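Local coordinates for protein DegT/DnrJ/EryC1/StrS aminotransferase (Brucella abortus 2308, PDB 4QGR) that binds pyridoxal 5'-phosphate and probably works as a transaminase of the DegT/DnrJ/EryC1/StrS family, at residues E276-V281 against K369-I374; W295-I300 against I353-M358. All blocks are in the same frame, centred on the assembly; numbering follows the deposited sequence.

Contact 1: residues E276-V281 against K369-I374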
ATOM      1  N   GLU A 276     -14.768  27.256 -25.086  1.00 24.38           N
ATOM      2  CA  GLU A 276     -15.386  28.217 -26.008  1.00 26.88           C
ATOM      3  C   GLU A 276     -15.591  29.578 -25.348  1.00 26.25           C
ATOM      4  O   GLU A 276     -15.448  30.601 -25.989  1.00 27.40           O
ATOM      5  CB  GLU A 276     -16.701  27.662 -26.588  1.00 29.63           C
ATOM      6  CG  GLU A 276     -16.445  26.486 -27.532  1.00 32.01           C
ATOM      7  CD  GLU A 276     -15.488  26.838 -28.689  1.00 36.10           C
ATOM      8  OE1 GLU A 276     -15.667  27.912 -29.329  1.00 38.80           O
ATOM      9  OE2 GLU A 276     -14.540  26.055 -28.961  1.00 40.50           O
ATOM     10  N   ALA A 277     -15.861  29.601 -24.044  1.00 24.80           N
ATOM     11  CA  ALA A 277     -16.173  30.861 -23.377  1.00 24.78           C
ATOM     12  C   ALA A 277     -14.916  31.604 -22.947  1.00 24.35           C
ATOM     13  O   ALA A 277     -14.956  32.829 -22.769  1.00 25.58           O
ATOM     14  CB  ALA A 277     -17.073  30.606 -22.177  1.00 25.26           C
ATOM     15  N   LEU A 278     -13.810  30.880 -22.761  1.00 22.52           N
ATOM     16  CA  LEU A 278     -12.601  31.467 -22.153  1.00 22.30           C
ATOM     17  C   LEU A 278     -11.422  31.675 -23.090  1.00 23.24           C
ATOM     18  O   LEU A 278     -10.453  32.336 -22.721  1.00 23.03           O
ATOM     19  CB  LEU A 278     -12.146  30.590 -20.964  1.00 21.18           C
ATOM     20  CG  LEU A 278     -13.092  30.620 -19.753  1.00 21.10           C
ATOM     21  CD1 LEU A 278     -12.687  29.558 -18.748  1.00 20.96           C
ATOM     22  CD2 LEU A 278     -13.118  31.997 -19.109  1.00 21.87           C
ATOM     23  N   LYS A 279     -11.483  31.102 -24.287  1.00 24.25           N
ATOM     24  CA  LYS A 279     -10.334  31.054 -25.163  1.00 26.05           C
ATOM     25  C   LYS A 279      -9.744  32.416 -25.551  1.00 26.30           C
ATOM     26  O   LYS A 279      -8.556  32.495 -25.882  1.00 25.88           O
ATOM     27  CB  LYS A 279     -10.664  30.270 -26.442  1.00 27.43           C
ATOM     28  CG  LYS A 279     -11.716  30.891 -27.310  1.00 29.95           C
ATOM     29  CD  LYS A 279     -12.068  29.930 -28.437  1.00 33.12           C
ATOM     30  CE  LYS A 279     -13.268  30.445 -29.218  1.00 36.00           C
ATOM     31  NZ  LYS A 279     -13.619  29.477 -30.298  1.00 38.23           N
ATOM     32  N   ASP A 280     -10.547  33.463 -25.502  1.00 26.51           N
ATOM     33  CA  ASP A 280     -10.055  34.797 -25.834  1.00 27.96           C
ATOM     34  C   ASP A 280      -9.424  35.585 -24.691  1.00 27.86           C
ATOM     35  O   ASP A 280      -8.860  36.653 -24.937  1.00 29.39           O
ATOM     36  CB  ASP A 280     -11.181  35.635 -26.452  1.00 30.10           C
ATOM     37  CG  ASP A 280     -12.345  35.847 -25.516  1.00 30.63           C
ATOM     38  OD1 ASP A 280     -12.757  34.931 -24.738  1.00 32.18           O
ATOM     39  OD2 ASP A 280     -12.893  36.948 -25.546  1.00 31.97           O
ATOM     40  N   VAL A 281      -9.545  35.114 -23.448  1.00 26.65           N
ATOM     41  CA  VAL A 281      -8.953  35.805 -22.304  1.00 25.73           C
ATOM     42  C   VAL A 281      -7.868  34.981 -21.578  1.00 24.57           C
ATOM     43  O   VAL A 281      -7.045  35.550 -20.876  1.00 24.08           O
ATOM     44  CB  VAL A 281     -10.010  36.246 -21.267  1.00 26.65           C
ATOM     45  CG1 VAL A 281     -10.873  37.369 -21.811  1.00 27.95           C
ATOM     46  CG2 VAL A 281     -10.877  35.077 -20.800  1.00 26.84           C
ATOM     47  N   LYS A 369     -20.844  31.548 -13.556  1.00 24.56           N
ATOM     48  CA  LYS A 369     -20.288  32.439 -12.565  1.00 24.49           C
ATOM     49  C   LYS A 369     -18.768  32.426 -12.677  1.00 22.56           C
ATOM     50  O   LYS A 369     -18.102  33.492 -12.659  1.00 21.13           O
ATOM     51  CB  LYS A 369     -20.721  32.010 -11.167  1.00 26.05           C
ATOM     52  CG  LYS A 369     -20.292  32.980 -10.088  1.00 28.34           C
ATOM     53  CD  LYS A 369     -20.350  32.356  -8.704  1.00 29.64           C
ATOM     54  CE  LYS A 369     -20.252  33.455  -7.652  1.00 32.72           C
ATOM     55  NZ  LYS A 369     -20.073  32.893  -6.274  1.00 34.47           N
ATOM     56  N   ILE A 370     -18.223  31.219 -12.834  1.00 20.64           N
ATOM     57  CA  ILE A 370     -16.778  31.067 -12.951  1.00 19.97           C
ATOM     58  C   ILE A 370     -16.309  31.790 -14.207  1.00 19.83           C
ATOM     59  O   ILE A 370     -15.385  32.583 -14.163  1.00 19.37           O
ATOM     60  CB  ILE A 370     -16.368  29.572 -12.974  1.00 19.46           C
ATOM     61  CG1 ILE A 370     -16.685  28.880 -11.636  1.00 19.45           C
ATOM     62  CG2 ILE A 370     -14.896  29.420 -13.279  1.00 19.25           C
ATOM     63  CD1 ILE A 370     -16.789  27.382 -11.715  1.00 19.58           C
ATOM     64  N   ILE A 371     -16.957  31.519 -15.331  1.00 20.35           N
ATOM     65  CA  ILE A 371     -16.616  32.205 -16.582  1.00 21.17           C
ATOM     66  C   ILE A 371     -16.655  33.723 -16.393  1.00 21.94           C
ATOM     67  O   ILE A 371     -15.780  34.433 -16.861  1.00 22.76           O
ATOM     68  CB  ILE A 371     -17.530  31.739 -17.748  1.00 21.85           C
ATOM     69  CG1 ILE A 371     -17.082  30.368 -18.213  1.00 22.01           C
ATOM     70  CG2 ILE A 371     -17.516  32.709 -18.925  1.00 22.99           C
ATOM     71  CD1 ILE A 371     -18.162  29.580 -18.920  1.00 22.95           C
ATOM     72  N   GLY A 372     -17.671  34.202 -15.713  1.00 22.25           N
ATOM     73  CA  GLY A 372     -17.870  35.634 -15.549  1.00 23.16           C
ATOM     74  C   GLY A 372     -16.726  36.272 -14.775  1.00 23.00           C
ATOM     75  O   GLY A 372     -16.289  37.364 -15.079  1.00 22.98           O
ATOM     76  N   VAL A 373     -16.255  35.594 -13.747  1.00 22.78           N
ATOM     77  CA  VAL A 373     -15.235  36.183 -12.906  1.00 23.09           C
ATOM     78  C   VAL A 373     -13.931  36.240 -13.673  1.00 22.89           C
ATOM     79  O   VAL A 373     -13.204  37.250 -13.598  1.00 22.57           O
ATOM     80  CB  VAL A 373     -15.078  35.402 -11.576  1.00 23.76           C
ATOM     81  CG1 VAL A 373     -13.887  35.920 -10.781  1.00 24.46           C
ATOM     82  CG2 VAL A 373     -16.340  35.505 -10.747  1.00 23.96           C
ATOM     83  N   ILE A 374     -13.635  35.177 -14.434  1.00 22.16           N
ATOM     84  CA  ILE A 374     -12.398  35.119 -15.188  1.00 22.06           C
ATOM     85  C   ILE A 374     -12.389  36.208 -16.288  1.00 23.70           C
ATOM     86  O   ILE A 374     -11.407  36.943 -16.436  1.00 24.21           O
ATOM     87  CB  ILE A 374     -12.161  33.711 -15.785  1.00 21.28           C
ATOM     88  CG1 ILE A 374     -11.998  32.688 -14.654  1.00 20.86           C
ATOM     89  CG2 ILE A 374     -10.928  33.696 -16.697  1.00 21.82           C
ATOM     90  CD1 ILE A 374     -11.952  31.247 -15.095  1.00 19.59           C
TER
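A277, L278 and V281 meet I371 and I374 without any ring or planar side-chain group between them, so no faces or edges are set against each other and the contact is made chiefly by aliphatic branches. It is a helix-helix packing in the C-terminal part of the chain: the last residues of helix 247-278, with the turn that follows them, lie against helix 364-377. The backbones come nearest at L278 and I371, whose CA atoms are 6.9 Å apart. A277 presents its single methyl to I371, CB touching CD1 at 3.6 Å, with CG2 of the same isoleucine also close to that methyl; A277 is thus met by both branches of I371. L278 serves the neighbouring turn. Its CG is anti to the carbonyl carbon (chi1 -69°), and the leucine fork crosses the I374 side chain at about a right angle. CD2 rests on I374 CG2 at 3.7 Å, while CD1 meets I374 CD1 at 4.1 Å, so both leucine methyls are engaged by different branches of one isoleucine. Beyond the helical turn V281 adds a looser touch, CG2 to I374 CG2 at 4.3 Å, which makes the CG2 methyl of I374 common to both partners. I374 also packs on L308 and L312 of helix 305-314, and L278 touches V284. A salt bridge from D280 OD1 to R375, the residue after I374, ties the turn to helix 364-377. The turn itself is tied by V281 N to L278 O at 3.0 Å. On the exposed side, K279 NZ reaches back to E276 OE1 at 2.8 Å, approaching on the syn side, 29° out of the carboxylate plane.

Contact 2: residues W295-I300 against I353-M358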
ATOM      1  N   TRP A 295     -10.404  14.646 -18.113  1.00 13.79           N
ATOM      2  CA  TRP A 295     -10.551  15.916 -17.350  1.00 14.25           C
ATOM      3  C   TRP A 295     -10.416  15.701 -15.859  1.00 13.89           C
ATOM      4  O   TRP A 295     -11.205  16.224 -15.079  1.00 14.62           O
ATOM      5  CB  TRP A 295     -11.872  16.615 -17.674  1.00 14.99           C
ATOM      6  CG  TRP A 295     -11.921  17.015 -19.150  1.00 15.10           C
ATOM      7  CD1 TRP A 295     -12.690  16.460 -20.120  1.00 15.68           C
ATOM      8  CD2 TRP A 295     -11.132  18.004 -19.771  1.00 15.15           C
ATOM      9  NE1 TRP A 295     -12.440  17.059 -21.329  1.00 16.66           N
ATOM     10  CE2 TRP A 295     -11.476  18.019 -21.131  1.00 15.96           C
ATOM     11  CE3 TRP A 295     -10.197  18.936 -19.303  1.00 15.10           C
ATOM     12  CZ2 TRP A 295     -10.899  18.895 -22.035  1.00 16.64           C
ATOM     13  CZ3 TRP A 295      -9.587  19.794 -20.238  1.00 15.78           C
ATOM     14  CH2 TRP A 295      -9.955  19.778 -21.567  1.00 15.93           C
ATOM     15  N   ALA A 296      -9.385  14.980 -15.441  1.00 12.77           N
ATOM     16  CA  ALA A 296      -9.053  14.941 -14.039  1.00 12.40           C
ATOM     17  C   ALA A 296      -8.901  16.341 -13.488  1.00 12.44           C
ATOM     18  O   ALA A 296      -9.254  16.608 -12.334  1.00 12.99           O
ATOM     19  CB  ALA A 296      -7.793  14.150 -13.841  1.00 12.52           C
ATOM     20  N   GLN A 297      -8.349  17.244 -14.305  1.00 12.59           N
ATOM     21  CA  GLN A 297      -8.314  18.673 -14.006  1.00 12.41           C
ATOM     22  C   GLN A 297      -8.595  19.443 -15.298  1.00 12.86           C
ATOM     23  O   GLN A 297      -8.264  18.964 -16.412  1.00 12.95           O
ATOM     24  CB  GLN A 297      -6.927  19.142 -13.484  1.00 12.78           C
ATOM     25  CG  GLN A 297      -6.435  18.338 -12.286  1.00 13.60           C
ATOM     26  CD  GLN A 297      -7.216  18.530 -11.023  1.00 14.37           C
ATOM     27  OE1 GLN A 297      -7.946  19.510 -10.887  1.00 15.75           O
ATOM     28  NE2 GLN A 297      -7.019  17.604 -10.041  1.00 13.95           N
ATOM     29  N   TYR A 298      -9.121  20.654 -15.136  1.00 12.68           N
ATOM     30  CA  TYR A 298      -9.373  21.580 -16.240  1.00 12.86           C
ATOM     31  C   TYR A 298      -8.394  22.727 -16.012  1.00 13.07           C
ATOM     32  O   TYR A 298      -8.576  23.541 -15.105  1.00 12.86           O
ATOM     33  CB  TYR A 298     -10.809  22.065 -16.269  1.00 13.52           C
ATOM     34  CG  TYR A 298     -11.014  23.036 -17.428  1.00 13.55           C
ATOM     35  CD1 TYR A 298     -10.758  24.403 -17.267  1.00 14.51           C
ATOM     36  CD2 TYR A 298     -11.304  22.578 -18.684  1.00 13.69           C
ATOM     37  CE1 TYR A 298     -10.883  25.297 -18.350  1.00 14.74           C
ATOM     38  CE2 TYR A 298     -11.417  23.464 -19.774  1.00 14.47           C
ATOM     39  CZ  TYR A 298     -11.176  24.812 -19.594  1.00 14.88           C
ATOM     40  OH  TYR A 298     -11.293  25.706 -20.651  1.00 16.56           O
ATOM     41  N   SER A 299      -7.303  22.719 -16.777  1.00 13.29           N
ATOM     42  CA  SER A 299      -6.167  23.573 -16.519  1.00 13.08           C
ATOM     43  C   SER A 299      -5.968  24.626 -17.613  1.00 13.82           C
ATOM     44  O   SER A 299      -5.756  24.273 -18.792  1.00 14.48           O
ATOM     45  CB  SER A 299      -4.914  22.726 -16.380  1.00 13.06           C
ATOM     46  OG  SER A 299      -4.996  21.841 -15.246  1.00 12.12           O
ATOM     47  N   ILE A 300      -5.957  25.884 -17.181  1.00 14.20           N
ATOM     48  CA  ILE A 300      -5.779  27.058 -18.034  1.00 15.51           C
ATOM     49  C   ILE A 300      -4.439  27.709 -17.718  1.00 16.12           C
ATOM     50  O   ILE A 300      -3.806  27.359 -16.733  1.00 15.65           O
ATOM     51  CB  ILE A 300      -6.894  28.101 -17.840  1.00 16.21           C
ATOM     52  CG1 ILE A 300      -6.906  28.614 -16.398  1.00 16.40           C
ATOM     53  CG2 ILE A 300      -8.207  27.464 -18.240  1.00 15.93           C
ATOM     54  CD1 ILE A 300      -7.576  29.927 -16.167  1.00 17.58           C
ATOM     55  N   ILE A 353      -0.073  28.544 -14.701  1.00 15.29           N
ATOM     56  CA  ILE A 353      -1.144  27.528 -14.788  1.00 14.38           C
ATOM     57  C   ILE A 353      -2.118  27.609 -13.612  1.00 14.06           C
ATOM     58  O   ILE A 353      -1.746  28.006 -12.497  1.00 13.87           O
ATOM     59  CB  ILE A 353      -0.530  26.123 -14.907  1.00 13.79           C
ATOM     60  CG1 ILE A 353      -1.511  25.145 -15.568  1.00 13.67           C
ATOM     61  CG2 ILE A 353       0.036  25.644 -13.570  1.00 13.36           C
ATOM     62  CD1 ILE A 353      -0.853  23.855 -16.009  1.00 13.72           C
ATOM     63  N   LEU A 354      -3.364  27.221 -13.853  1.00 14.13           N
ATOM     64  CA  LEU A 354      -4.379  27.144 -12.802  1.00 14.12           C
ATOM     65  C   LEU A 354      -5.466  26.167 -13.189  1.00 13.61           C
ATOM     66  O   LEU A 354      -5.869  26.137 -14.341  1.00 13.35           O
ATOM     67  CB  LEU A 354      -4.977  28.531 -12.581  1.00 15.29           C
ATOM     68  CG  LEU A 354      -5.956  28.645 -11.391  1.00 15.67           C
ATOM     69  CD1 LEU A 354      -5.269  28.346 -10.064  1.00 15.94           C
ATOM     70  CD2 LEU A 354      -6.610  30.018 -11.366  1.00 17.20           C
ATOM     71  N   SER A 355      -5.878  25.314 -12.249  1.00 12.78           N
ATOM     72  CA  SER A 355      -6.962  24.384 -12.490  1.00 13.11           C
ATOM     73  C   SER A 355      -8.278  24.862 -11.863  1.00 13.23           C
ATOM     74  O   SER A 355      -8.293  25.384 -10.760  1.00 13.39           O
ATOM     75  CB  SER A 355      -6.600  22.976 -12.017  1.00 12.66           C
ATOM     76  OG  SER A 355      -5.380  22.554 -12.635  1.00 12.79           O
ATOM     77  N   LEU A 356      -9.361  24.763 -12.627  1.00 13.63           N
ATOM     78  CA  LEU A 356     -10.691  25.306 -12.250  1.00 13.91           C
ATOM     79  C   LEU A 356     -11.609  24.161 -11.800  1.00 13.59           C
ATOM     80  O   LEU A 356     -11.358  23.003 -12.124  1.00 13.72           O
ATOM     81  CB  LEU A 356     -11.335  25.980 -13.470  1.00 14.65           C
ATOM     82  CG  LEU A 356     -10.483  27.027 -14.173  1.00 15.57           C
ATOM     83  CD1 LEU A 356     -11.269  27.664 -15.321  1.00 16.18           C
ATOM     84  CD2 LEU A 356     -10.070  28.096 -13.149  1.00 16.03           C
ATOM     85  N   PRO A 357     -12.691  24.466 -11.073  1.00 13.72           N
ATOM     86  CA  PRO A 357     -13.622  23.424 -10.717  1.00 13.09           C
ATOM     87  C   PRO A 357     -14.021  22.580 -11.929  1.00 13.27           C
ATOM     88  O   PRO A 357     -14.319  23.101 -12.988  1.00 13.18           O
ATOM     89  CB  PRO A 357     -14.817  24.193 -10.164  1.00 13.55           C
ATOM     90  CG  PRO A 357     -14.189  25.448  -9.583  1.00 13.70           C
ATOM     91  CD  PRO A 357     -13.112  25.792 -10.568  1.00 13.91           C
ATOM     92  N   MET A 358     -13.950  21.278 -11.786  1.00 13.45           N
ATOM     93  CA  MET A 358     -14.177  20.387 -12.902  1.00 14.57           C
ATOM     94  C   MET A 358     -14.642  19.062 -12.353  1.00 13.88           C
ATOM     95  O   MET A 358     -13.906  18.397 -11.670  1.00 13.97           O
ATOM     96  CB  MET A 358     -12.913  20.174 -13.695  1.00 15.98           C
ATOM     97  CG  MET A 358     -13.048  19.064 -14.756  1.00 17.21           C
ATOM     98  SD  MET A 358     -14.480  19.111 -15.895  1.00 23.20           S
ATOM     99  CE  MET A 358     -14.005  20.531 -16.746  1.00 21.15           C
TER
HETATM  100  O   HOH W   1     -12.080  16.293 -11.992  1.00 13.78           O
HETATM  101  O   HOH W   2      -9.601  21.003 -12.364  1.00 12.26           O
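Strands 298-301 and 353-356 form a two-stranded antiparallel sheet in which S299 faces S355 as a non-hydrogen-bonded pair and I300 faces L354 as a hydrogen-bonded one. I300 N to L354 O and L354 N to I300 O are both 2.9 Å; the second is less straight, its donor tilted 26° from the carbonyl plane. At the serine pair the hydroxyls meet directly in a hydrogen bond, S299 OG to S355 OG at 2.7 Å. Further along, L356 N still bonds Y298 O, but Y298 N and L356 O lie 4.4 Å apart and a water bridges them. It accepts from Y298 N and donates to L356 O and to Q297 OE1, the last at 2.7 Å, and thereby ties the Q297 amide to the strand pair. This end of the two-stranded sheet lies near the cofactor site: the Q297 side chain is about 5 Å from that of Q173, which binds pyridoxal phosphate. On the face carrying Y298, I300 and L356, the tyrosine and leucine run side by side, with L356 CD1 at the ring edge, 3.8 Å from CD1 of Y298. The ring also stacks with Y274, and its hydroxyl is bonded to N275. M358, bent at chi2 (50°) and chi3 (68°), brings CE to 3.6 Å from Y298 CB, while its SD lies obliquely to the W295 indole, 5.4 Å from the five-membered ring centroid.

The centres of the two contacts are 13 Å apart, on the same side of the chain's centre, and they adjoin directly. Contact 2 is nested in the chain loop that contact 1 closes: 276-281 comes first, then strands 298-301 and 353-356, and finally helix 364-377, which follows the second strand. L356 joins them, its CD1 lying 3.7 Å from I374 CD1, and P357 packs on I370. Helix 247-278 serves both, giving its end to contact 1 and Y274 and N275 to contact 2, while helix 305-314 also touches both. Contact 1 lies farther out, its centre 26 Å from that of the chain against 14 Å for contact 2, whose Q297 side chain is about 8 Å from the bound pyridoxal phosphate.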